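Local coordinates for protein cytosol aminopeptidase (PDB 3KZW) that probably removes N-terminal amino acids, leucine among them, from peptides as a metal-dependent exopeptidase of the leucyl aminopeptidase family, at residues 204-209 and 220-225; 312-317 and 331-336. One frame throughout, in Å; residues are numbered along the deposited sequence.

Contact 1. Residues 204-209 and 220-225; sequences RDFSNM and AEDIVN
A small helix-to-helix contact joins the C-terminal end of helix 188-208 to helix 216-226 in the catalytic domain, with Phe206 reaching across to Asp222 and Ile223. The two segments bury 119 Å² of surface between them, and their nearest CA atoms, those of Phe206 and Asp222, stay 9.2 Å apart, a gap filled largely by the aromatic ring. Phe206 carries its CG anti to the carbonyl carbon (chi1 -77°), and the far edge of the ring then meets the methylene of Asp222: CE1 of Phe206 lies 3.7 Å from Asp222 CB, close to the ring plane. The carboxylate of Asp222, a partly exposed residue, passes beside the ring rather than stacking on it. Its OD2 is 4.0 Å from Phe206 CE1, and the carboxylate and ring planes stand 38° apart. The next residue, Ile223, gives a looser apolar touch, its CG1 4.4 Å from Phe206 CZ. The contact is thus mostly carbon against carbon, since even Asp222 offers its methylene to the ring. Just past the ring's own turn, Met209 leaves helical geometry, and the chain turns off toward the next helix. On other sides of the first helix, the Arg204 guanidinium bonds to the backbone oxygens of Arg157, Asn495 and Pro500, while Asp205 OD1 and Asn208 ND2 both meet the hydroxyl of Tyr160. Phe206 itself also packs edge-to-face with Phe219 and touches Ala311 of helix 308-322, while Ile223 reaches Val234 of strand 233-237.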
# COMPACT_ATOMS: atom_id res chain seq x y z
N ARG A 204 29.07 3.48 -21.37
CA ARG A 204 28.77 4.22 -20.15
C ARG A 204 28.34 5.66 -20.43
O ARG A 204 27.42 6.17 -19.79
CB ARG A 204 29.98 4.24 -19.22
CG ARG A 204 30.19 2.97 -18.42
CD ARG A 204 31.53 3.03 -17.72
NE ARG A 204 31.61 2.08 -16.61
CZ ARG A 204 32.71 1.87 -15.89
NH1 ARG A 204 33.83 2.52 -16.15
NH2 ARG A 204 32.68 0.98 -14.90
N ASP A 205 29.01 6.30 -21.38
CA ASP A 205 28.70 7.68 -21.77
C ASP A 205 27.28 7.82 -22.30
O ASP A 205 26.56 8.75 -21.92
CB ASP A 205 29.71 8.20 -22.80
CG ASP A 205 31.00 8.70 -22.16
OD1 ASP A 205 31.06 8.85 -20.92
OD2 ASP A 205 31.97 8.96 -22.92
N PHE A 206 26.87 6.89 -23.16
CA PHE A 206 25.50 6.87 -23.67
C PHE A 206 24.49 6.64 -22.56
O PHE A 206 23.43 7.25 -22.54
CB PHE A 206 25.34 5.80 -24.76
CG PHE A 206 25.91 6.19 -26.09
CD1 PHE A 206 25.48 7.34 -26.74
CD2 PHE A 206 26.87 5.39 -26.71
CE1 PHE A 206 26.01 7.70 -27.98
CE2 PHE A 206 27.40 5.73 -27.95
CZ PHE A 206 26.97 6.90 -28.59
N SER A 207 24.83 5.75 -21.62
CA SER A 207 23.94 5.40 -20.52
C SER A 207 23.78 6.54 -19.52
O SER A 207 22.67 6.80 -19.04
CB SER A 207 24.44 4.14 -19.82
OG SER A 207 24.53 3.05 -20.72
N ASN A 208 24.88 7.23 -19.21
CA ASN A 208 24.87 8.33 -18.26
C ASN A 208 24.20 9.60 -18.78
O ASN A 208 23.81 10.47 -18.01
CB ASN A 208 26.29 8.65 -17.79
CG ASN A 208 26.71 7.83 -16.59
OD1 ASN A 208 25.95 7.67 -15.63
ND2 ASN A 208 27.94 7.31 -16.62
N MET A 209 24.07 9.69 -20.10
CA MET A 209 23.48 10.84 -20.77
C MET A 209 22.04 11.07 -20.29
O MET A 209 21.26 10.12 -20.20
CB MET A 209 23.48 10.61 -22.28
CG MET A 209 23.66 11.88 -23.09
SD MET A 209 25.39 12.35 -23.20
CE MET A 209 25.95 11.21 -24.48
N ALA A 220 20.67 7.86 -32.29
CA ALA A 220 20.97 7.38 -33.65
C ALA A 220 22.02 8.25 -34.33
O ALA A 220 22.98 7.74 -34.91
CB ALA A 220 19.70 7.32 -34.48
N GLU A 221 21.84 9.57 -34.24
CA GLU A 221 22.76 10.54 -34.84
C GLU A 221 24.17 10.42 -34.27
O GLU A 221 25.16 10.56 -35.01
CB GLU A 221 22.24 11.97 -34.66
CG GLU A 221 21.04 12.31 -35.54
CD GLU A 221 20.36 13.62 -35.16
OE1 GLU A 221 20.80 14.28 -34.19
OE2 GLU A 221 19.38 13.98 -35.85
N ASP A 222 24.27 10.18 -32.96
CA ASP A 222 25.56 10.03 -32.29
C ASP A 222 26.30 8.77 -32.75
O ASP A 222 27.52 8.79 -32.89
CB ASP A 222 25.39 10.01 -30.77
CG ASP A 222 25.18 11.41 -30.18
OD1 ASP A 222 25.02 12.39 -30.95
OD2 ASP A 222 25.18 11.52 -28.93
N ILE A 223 25.55 7.70 -32.99
CA ILE A 223 26.12 6.44 -33.48
C ILE A 223 26.65 6.60 -34.91
O ILE A 223 27.74 6.12 -35.22
CB ILE A 223 25.10 5.27 -33.37
CG1 ILE A 223 24.79 4.97 -31.90
CG2 ILE A 223 25.63 4.01 -34.04
CD1 ILE A 223 23.48 4.22 -31.68
N VAL A 224 25.89 7.29 -35.75
CA VAL A 224 26.31 7.60 -37.12
C VAL A 224 27.62 8.38 -37.12
O VAL A 224 28.58 8.00 -37.80
CB VAL A 224 25.22 8.40 -37.89
CG1 VAL A 224 25.75 8.92 -39.23
CG2 VAL A 224 23.99 7.55 -38.12
N ASN A 225 27.67 9.46 -36.34
CA ASN A 225 28.85 10.32 -36.27
C ASN A 225 30.08 9.63 -35.69
O ASN A 225 31.21 9.91 -36.10
CB ASN A 225 28.55 11.60 -35.48
CG ASN A 225 27.60 12.54 -36.21
OD1 ASN A 225 27.55 12.56 -37.45
ND2 ASN A 225 26.84 13.32 -35.46

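Contact 2. Residues 312-317 and 331-336; sequences NVVGII and GVLACA
Leu333 sets one methyl of its forked end against Val313 and the other against Val314, and this apolar packing of helix 308-322 on strand 328-338 makes up most of the contact. The CG of Leu333 stands anti to its carbonyl carbon (chi1 -46°), and chi2 of 175° then sets the two methyls against neighbouring valines. CD2 lies 3.8 Å from Val313 CG1 and 3.9 Å from Val313 CB, so it rests along the flank of that valine; the two side chains run past one another in opposite senses. CD1 goes to the neighbouring valine, 3.8 Å from Val314 CG2, and there the side chains cross at about a right angle. One leucine thus spans two successive residues of the helix.

A second kind of contact sets side chain against backbone. Ile317, a turn further along the helix, extends its CG1 branch (chi2 163°) until CD1 sits 4.0 Å from Gly331 CA. The glycine has no side chain there, and the isoleucine methyl meets the strand backbone directly.

The backbones bond within their own elements: Ile316 and Ile317 donate to Asn312 and Val313 along the helix, whereas Gly331 and Leu333 pair with Ile266 and Val264 of strand 262-269, and Val332 and Ala334 with strand 278-285. Val332 points its CB away from the helix, and it and Ala334 pack on helix 368-380. The short axes run nearly antiparallel, at 161° and 9.3 Å. Strand 278-285, helix 308-322 and the adjacent parallel strand 328-338 form a beta-alpha-beta crossover, as expected for the alpha/beta catalytic domain of this family, where helices cover both faces of a central mixed sheet.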
# COMPACT_ATOMS: atom_id res chain seq x y z
N ASN A 312 25.53 -1.09 -24.72
CA ASN A 312 26.51 -2.17 -24.61
C ASN A 312 26.76 -2.92 -25.92
O ASN A 312 27.87 -3.42 -26.15
CB ASN A 312 26.13 -3.12 -23.47
CG ASN A 312 26.24 -2.47 -22.09
OD1 ASN A 312 26.55 -1.29 -21.97
ND2 ASN A 312 26.00 -3.26 -21.05
N VAL A 313 25.74 -3.00 -26.77
CA VAL A 313 25.89 -3.56 -28.12
C VAL A 313 26.84 -2.69 -28.94
O VAL A 313 27.74 -3.19 -29.61
CB VAL A 313 24.53 -3.75 -28.84
CG1 VAL A 313 24.71 -4.04 -30.32
CG2 VAL A 313 23.73 -4.87 -28.18
N VAL A 314 26.63 -1.37 -28.87
CA VAL A 314 27.51 -0.40 -29.53
C VAL A 314 28.95 -0.57 -29.04
O VAL A 314 29.89 -0.54 -29.83
CB VAL A 314 27.02 1.06 -29.32
CG1 VAL A 314 28.01 2.07 -29.89
CG2 VAL A 314 25.66 1.27 -29.95
N GLY A 315 29.11 -0.76 -27.73
CA GLY A 315 30.42 -0.99 -27.12
C GLY A 315 31.11 -2.24 -27.63
O GLY A 315 32.30 -2.22 -27.93
N ILE A 316 30.34 -3.33 -27.72
CA ILE A 316 30.85 -4.61 -28.22
C ILE A 316 31.35 -4.49 -29.67
O ILE A 316 32.44 -4.97 -29.99
CB ILE A 316 29.80 -5.75 -28.09
CG1 ILE A 316 29.54 -6.07 -26.62
CG2 ILE A 316 30.25 -7.01 -28.82
CD1 ILE A 316 28.23 -6.81 -26.35
N ILE A 317 30.56 -3.85 -30.51
CA ILE A 317 30.92 -3.63 -31.92
C ILE A 317 32.13 -2.69 -32.03
O ILE A 317 33.01 -2.91 -32.87
CB ILE A 317 29.71 -3.13 -32.75
CG1 ILE A 317 28.62 -4.21 -32.79
CG2 ILE A 317 30.14 -2.76 -34.17
CD1 ILE A 317 27.25 -3.72 -33.22
N GLY A 331 24.31 -5.48 -35.89
CA GLY A 331 23.73 -4.96 -34.67
C GLY A 331 22.42 -4.26 -34.95
O GLY A 331 22.35 -3.41 -35.84
N VAL A 332 21.38 -4.63 -34.21
CA VAL A 332 20.06 -4.02 -34.37
C VAL A 332 19.64 -3.37 -33.06
O VAL A 332 19.58 -4.04 -32.02
CB VAL A 332 18.99 -5.04 -34.83
CG1 VAL A 332 17.65 -4.34 -35.08
CG2 VAL A 332 19.44 -5.77 -36.09
N LEU A 333 19.35 -2.07 -33.11
CA LEU A 333 18.94 -1.32 -31.93
C LEU A 333 17.53 -0.78 -32.11
O LEU A 333 17.25 -0.04 -33.06
CB LEU A 333 19.92 -0.18 -31.64
CG LEU A 333 21.42 -0.49 -31.67
CD1 LEU A 333 22.21 0.79 -31.47
CD2 LEU A 333 21.81 -1.53 -30.63
N ALA A 334 16.64 -1.16 -31.20
CA ALA A 334 15.27 -0.65 -31.18
C ALA A 334 15.19 0.49 -30.17
O ALA A 334 15.18 0.26 -28.96
CB ALA A 334 14.29 -1.75 -30.83
N CYS A 335 15.13 1.72 -30.68
CA CYS A 335 15.16 2.92 -29.84
C CYS A 335 13.80 3.60 -29.78
O CYS A 335 13.20 3.86 -30.82
CB CYS A 335 16.22 3.90 -30.34
SG CYS A 335 17.84 3.16 -30.59
N ALA A 336 13.34 3.89 -28.57
CA ALA A 336 12.06 4.55 -28.33
C ALA A 336 12.03 5.19 -26.95
O ALA A 336 12.89 4.91 -26.11
CB ALA A 336 10.91 3.55 -28.47

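How the contacts relate
Contacts 1 and 2 are neighbours in one hydrophobic layer, their centres about 10 Å apart. Ile223 joins them: its CD1 lies 3.7 Å from Leu333 CD1 and 4.0 Å from Val314 CG2, while Phe206 CE2 approaches Val314 CG1 at 4.2 Å. The pairs share no element, yet helix 308-322 of contact 2 lies against both helices of contact 1. Contact 2 is fully buried, aliphatic helix-on-sheet packing on a central strand. Contact 1 joins two helices beside helix 308-322, one of which, 216-226, also packs on the sheet; though largely buried, it uses an aromatic edge and ends on partly exposed Asp222.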